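Local coordinates for carboxylase (Deinococcus radiodurans, PDB 5H80), which probably carries out the ATP-dependent carboxylation of biotin, as the biotin carboxylase domain of a single-chain bacterial carboxylase, at residues I232-G244 with W253-K265. Sequence-based numbering, arbitrary orientation.
Sequences IERARHIEVQVAG and WERDCTVQRRHQK
With CG between its backbone N and carbonyl carbon (chi1 62°), E239 extends its carboxylate to R255, whose chain bends at chi3 (-66°) and presents NE and both terminal nitrogens to E239 and Q241. E239 and R255 form a hydrogen-bonded antiparallel pair in the beta hairpin of strands 236-245 and 249-256, part of an antiparallel sheet of the ATP-grasp domain. R255 NE meets the anti lone pair of E239 OE2 at 2.9 Å, nearly straight at 170°, and the carboxylate and guanidinium planes are perpendicular. At its far end the guanidinium grips Q241 OE1 end-on: NH1, at 2.8 Å, lies on a lone pair, while NH2 comes from above the carbonyl plane. A methionine in place of R255 would probably leave E239 OE2 without its charged mate and Q241 OE1 without the two N-H groups that grip it.

E239 OE1 is held from one face of its plane by H237 NE2 (3.1 Å) and K265 NZ (3.2 Å), a lysine also paired with E303 and E324. This salt-bridge network joins the hairpin to strand 264-270. D256, on the face that I238 and V240 share, is clasped side-on by R236, whose NE and NH2 both donate to OD2, while NH2 also reaches P273 O. T258 OG1 accepts a hydrogen bond from the backbone N of H237 (2.9 Å) and donates to D256 OD1.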
# COMPACT_ATOMS: atom_id res chain seq x y z
N ILE A 232 23.68 26.69 -10.57
CA ILE A 232 22.33 26.72 -11.19
C ILE A 232 21.34 26.98 -10.07
O ILE A 232 21.17 26.20 -9.08
CB ILE A 232 21.97 25.47 -12.00
CG1 ILE A 232 22.93 25.35 -13.18
CG2 ILE A 232 20.47 25.46 -12.38
CD1 ILE A 232 22.39 25.67 -14.53
N GLU A 233 20.67 28.11 -10.30
CA GLU A 233 19.85 28.73 -9.30
C GLU A 233 18.35 28.62 -9.80
O GLU A 233 18.05 28.51 -11.01
CB GLU A 233 20.26 30.20 -9.17
CG GLU A 233 21.69 30.39 -8.69
CD GLU A 233 21.94 31.82 -8.23
OE1 GLU A 233 22.09 32.65 -9.15
OE2 GLU A 233 22.00 32.06 -6.99
N ARG A 234 17.47 28.69 -8.82
CA ARG A 234 16.10 28.59 -9.09
C ARG A 234 15.66 27.41 -9.91
O ARG A 234 14.73 27.49 -10.72
CB ARG A 234 15.65 29.85 -9.81
CG ARG A 234 15.51 30.97 -8.85
CD ARG A 234 15.39 32.29 -9.54
NE ARG A 234 16.40 32.55 -10.56
CZ ARG A 234 17.67 32.92 -10.36
NH1 ARG A 234 18.17 33.06 -9.13
NH2 ARG A 234 18.46 33.14 -11.43
N ALA A 235 16.32 26.30 -9.73
CA ALA A 235 15.94 25.05 -10.37
C ALA A 235 15.37 23.95 -9.45
O ALA A 235 15.65 23.84 -8.24
CB ALA A 235 17.08 24.50 -11.15
N ARG A 236 14.56 23.13 -10.08
CA ARG A 236 14.11 21.86 -9.57
C ARG A 236 14.98 20.64 -9.98
O ARG A 236 15.57 20.60 -11.05
CB ARG A 236 12.63 21.65 -9.99
CG ARG A 236 11.71 22.68 -9.31
CD ARG A 236 10.29 22.69 -9.98
NE ARG A 236 9.66 21.33 -9.97
CZ ARG A 236 8.42 21.08 -10.38
NH1 ARG A 236 7.64 22.06 -10.92
NH2 ARG A 236 7.97 19.85 -10.40
N HIS A 237 15.01 19.64 -9.08
CA HIS A 237 15.73 18.42 -9.26
C HIS A 237 14.70 17.47 -9.77
O HIS A 237 13.83 17.13 -9.02
CB HIS A 237 16.33 17.91 -8.00
CG HIS A 237 16.98 16.56 -8.13
ND1 HIS A 237 18.34 16.37 -7.98
CD2 HIS A 237 16.47 15.32 -8.39
CE1 HIS A 237 18.64 15.11 -8.20
NE2 HIS A 237 17.52 14.42 -8.32
N ILE A 238 14.81 17.13 -11.02
CA ILE A 238 13.89 16.15 -11.68
C ILE A 238 14.67 15.01 -12.34
O ILE A 238 15.60 15.24 -13.07
CB ILE A 238 12.98 16.87 -12.67
CG1 ILE A 238 12.17 18.03 -12.06
CG2 ILE A 238 11.96 15.86 -13.16
CD1 ILE A 238 11.16 18.73 -13.03
N GLU A 239 14.31 13.76 -12.02
CA GLU A 239 15.13 12.60 -12.39
C GLU A 239 14.20 11.63 -13.07
O GLU A 239 13.03 11.53 -12.72
CB GLU A 239 15.81 11.93 -11.22
CG GLU A 239 14.88 11.32 -10.11
CD GLU A 239 15.63 10.93 -8.83
OE1 GLU A 239 16.78 11.39 -8.59
OE2 GLU A 239 15.10 10.14 -8.06
N VAL A 240 14.78 10.86 -13.94
CA VAL A 240 14.00 9.90 -14.73
C VAL A 240 14.40 8.50 -14.42
O VAL A 240 15.54 8.16 -14.46
CB VAL A 240 14.13 10.15 -16.28
CG1 VAL A 240 13.48 9.05 -17.00
CG2 VAL A 240 13.63 11.52 -16.70
N GLN A 241 13.42 7.61 -14.08
CA GLN A 241 13.67 6.20 -13.88
C GLN A 241 13.71 5.44 -15.19
O GLN A 241 12.67 5.46 -15.94
CB GLN A 241 12.51 5.63 -13.02
CG GLN A 241 12.68 4.19 -12.74
CD GLN A 241 13.86 3.89 -11.72
OE1 GLN A 241 13.81 4.28 -10.60
NE2 GLN A 241 15.01 3.33 -12.29
N VAL A 242 14.88 4.85 -15.45
CA VAL A 242 15.11 3.91 -16.52
C VAL A 242 15.26 2.46 -16.15
O VAL A 242 15.68 2.05 -15.09
CB VAL A 242 16.28 4.40 -17.41
CG1 VAL A 242 16.67 3.42 -18.49
CG2 VAL A 242 15.92 5.76 -18.03
N ALA A 243 14.88 1.66 -17.11
CA ALA A 243 15.12 0.25 -17.11
C ALA A 243 15.53 -0.19 -18.48
O ALA A 243 14.94 0.22 -19.52
CB ALA A 243 13.82 -0.58 -16.67
N GLY A 244 16.32 -1.24 -18.50
CA GLY A 244 16.77 -1.92 -19.74
C GLY A 244 17.08 -3.37 -19.65
O GLY A 244 17.36 -3.93 -18.57
N TRP A 253 8.76 7.16 -16.09
CA TRP A 253 8.54 8.57 -15.93
C TRP A 253 9.51 9.18 -14.90
O TRP A 253 10.62 8.65 -14.71
CB TRP A 253 7.01 8.89 -15.59
CG TRP A 253 6.13 8.39 -16.76
CD1 TRP A 253 5.79 9.05 -17.90
CD2 TRP A 253 5.42 7.16 -16.78
NE1 TRP A 253 4.94 8.29 -18.65
CE2 TRP A 253 4.71 7.11 -18.00
CE3 TRP A 253 5.36 6.04 -15.88
CZ2 TRP A 253 3.87 6.01 -18.34
CZ3 TRP A 253 4.54 4.91 -16.27
CH2 TRP A 253 3.80 4.96 -17.41
N GLU A 254 9.07 10.19 -14.18
CA GLU A 254 9.91 11.02 -13.38
C GLU A 254 9.64 11.03 -11.92
O GLU A 254 8.52 10.75 -11.43
CB GLU A 254 9.95 12.44 -13.92
CG GLU A 254 8.89 13.46 -13.54
CD GLU A 254 7.47 13.15 -14.03
OE1 GLU A 254 7.34 12.30 -14.93
OE2 GLU A 254 6.60 13.83 -13.49
N ARG A 255 10.58 11.64 -11.18
CA ARG A 255 10.42 11.99 -9.74
C ARG A 255 11.05 13.33 -9.49
O ARG A 255 12.00 13.71 -10.25
CB ARG A 255 11.15 11.01 -8.82
CG ARG A 255 10.67 9.61 -8.71
CD ARG A 255 11.54 8.66 -7.89
NE ARG A 255 12.86 8.37 -8.45
CZ ARG A 255 13.20 7.27 -9.09
NH1 ARG A 255 12.33 6.27 -9.34
NH2 ARG A 255 14.44 7.14 -9.47
N ASP A 256 10.49 14.08 -8.54
CA ASP A 256 11.01 15.39 -8.18
C ASP A 256 11.44 15.33 -6.75
O ASP A 256 10.65 15.07 -5.84
CB ASP A 256 10.02 16.44 -8.40
CG ASP A 256 10.54 17.88 -8.22
OD1 ASP A 256 11.03 18.22 -7.13
OD2 ASP A 256 10.35 18.61 -9.23
N CYS A 257 12.70 15.64 -6.60
CA CYS A 257 13.38 15.54 -5.30
C CYS A 257 13.99 16.93 -4.93
O CYS A 257 15.10 17.01 -4.37
CB CYS A 257 14.49 14.57 -5.35
SG CYS A 257 14.02 12.92 -5.99
N THR A 258 13.26 17.99 -5.21
CA THR A 258 13.77 19.36 -5.03
C THR A 258 14.03 19.79 -3.59
O THR A 258 14.93 20.57 -3.29
CB THR A 258 12.83 20.31 -5.78
OG1 THR A 258 12.80 20.03 -7.20
CG2 THR A 258 13.14 21.87 -5.42
N VAL A 259 13.19 19.36 -2.66
CA VAL A 259 13.30 19.72 -1.24
C VAL A 259 14.48 18.89 -0.60
O VAL A 259 14.42 17.67 -0.43
CB VAL A 259 11.97 19.46 -0.53
CG1 VAL A 259 12.14 19.72 0.95
CG2 VAL A 259 10.82 20.26 -1.20
N GLN A 260 15.61 19.61 -0.44
CA GLN A 260 16.90 19.03 0.04
C GLN A 260 17.44 19.89 1.14
O GLN A 260 17.20 21.04 1.12
CB GLN A 260 17.91 19.09 -1.07
CG GLN A 260 17.45 18.42 -2.29
CD GLN A 260 18.40 18.38 -3.45
OE1 GLN A 260 19.56 18.74 -3.33
NE2 GLN A 260 17.92 17.82 -4.57
N ARG A 261 18.16 19.30 2.07
CA ARG A 261 18.77 20.01 3.23
C ARG A 261 20.24 19.78 3.00
O ARG A 261 20.67 18.62 2.96
CB ARG A 261 18.37 19.45 4.55
CG ARG A 261 18.84 20.27 5.77
CD ARG A 261 18.49 19.44 6.98
NE ARG A 261 18.17 20.20 8.20
CZ ARG A 261 17.26 19.84 9.13
NH1 ARG A 261 16.49 18.75 8.98
NH2 ARG A 261 17.09 20.60 10.23
N ARG A 262 21.00 20.83 2.70
CA ARG A 262 22.42 20.64 2.28
C ARG A 262 22.62 19.43 1.36
O ARG A 262 23.44 18.57 1.64
CB ARG A 262 23.34 20.49 3.53
CG ARG A 262 23.36 21.71 4.44
CD ARG A 262 24.37 21.57 5.57
NE ARG A 262 24.75 22.87 6.15
CZ ARG A 262 25.53 23.02 7.22
NH1 ARG A 262 26.02 21.97 7.87
NH2 ARG A 262 25.81 24.24 7.66
N HIS A 263 21.84 19.37 0.29
CA HIS A 263 21.99 18.33 -0.74
C HIS A 263 21.51 16.91 -0.35
O HIS A 263 21.58 16.01 -1.19
CB HIS A 263 23.45 18.31 -1.30
CG HIS A 263 23.89 19.61 -1.90
ND1 HIS A 263 24.57 20.57 -1.17
CD2 HIS A 263 23.73 20.13 -3.14
CE1 HIS A 263 24.79 21.62 -1.93
NE2 HIS A 263 24.31 21.37 -3.14
N GLN A 264 20.97 16.73 0.84
CA GLN A 264 20.24 15.49 1.24
C GLN A 264 18.71 15.61 0.94
O GLN A 264 18.04 16.48 1.44
CB GLN A 264 20.39 15.21 2.73
CG GLN A 264 21.80 15.29 3.32
CD GLN A 264 22.89 14.87 2.35
OE1 GLN A 264 23.42 15.70 1.60
NE2 GLN A 264 23.23 13.59 2.37
N LYS A 265 18.18 14.72 0.15
CA LYS A 265 16.79 14.71 -0.23
C LYS A 265 15.89 14.35 0.96
O LYS A 265 16.32 13.54 1.81
CB LYS A 265 16.62 13.70 -1.40
CG LYS A 265 17.33 14.02 -2.72
CD LYS A 265 17.40 12.78 -3.66
CE LYS A 265 18.14 13.05 -4.95
NZ LYS A 265 18.37 11.87 -5.83
O HOH W 1 20.52 18.07 -6.90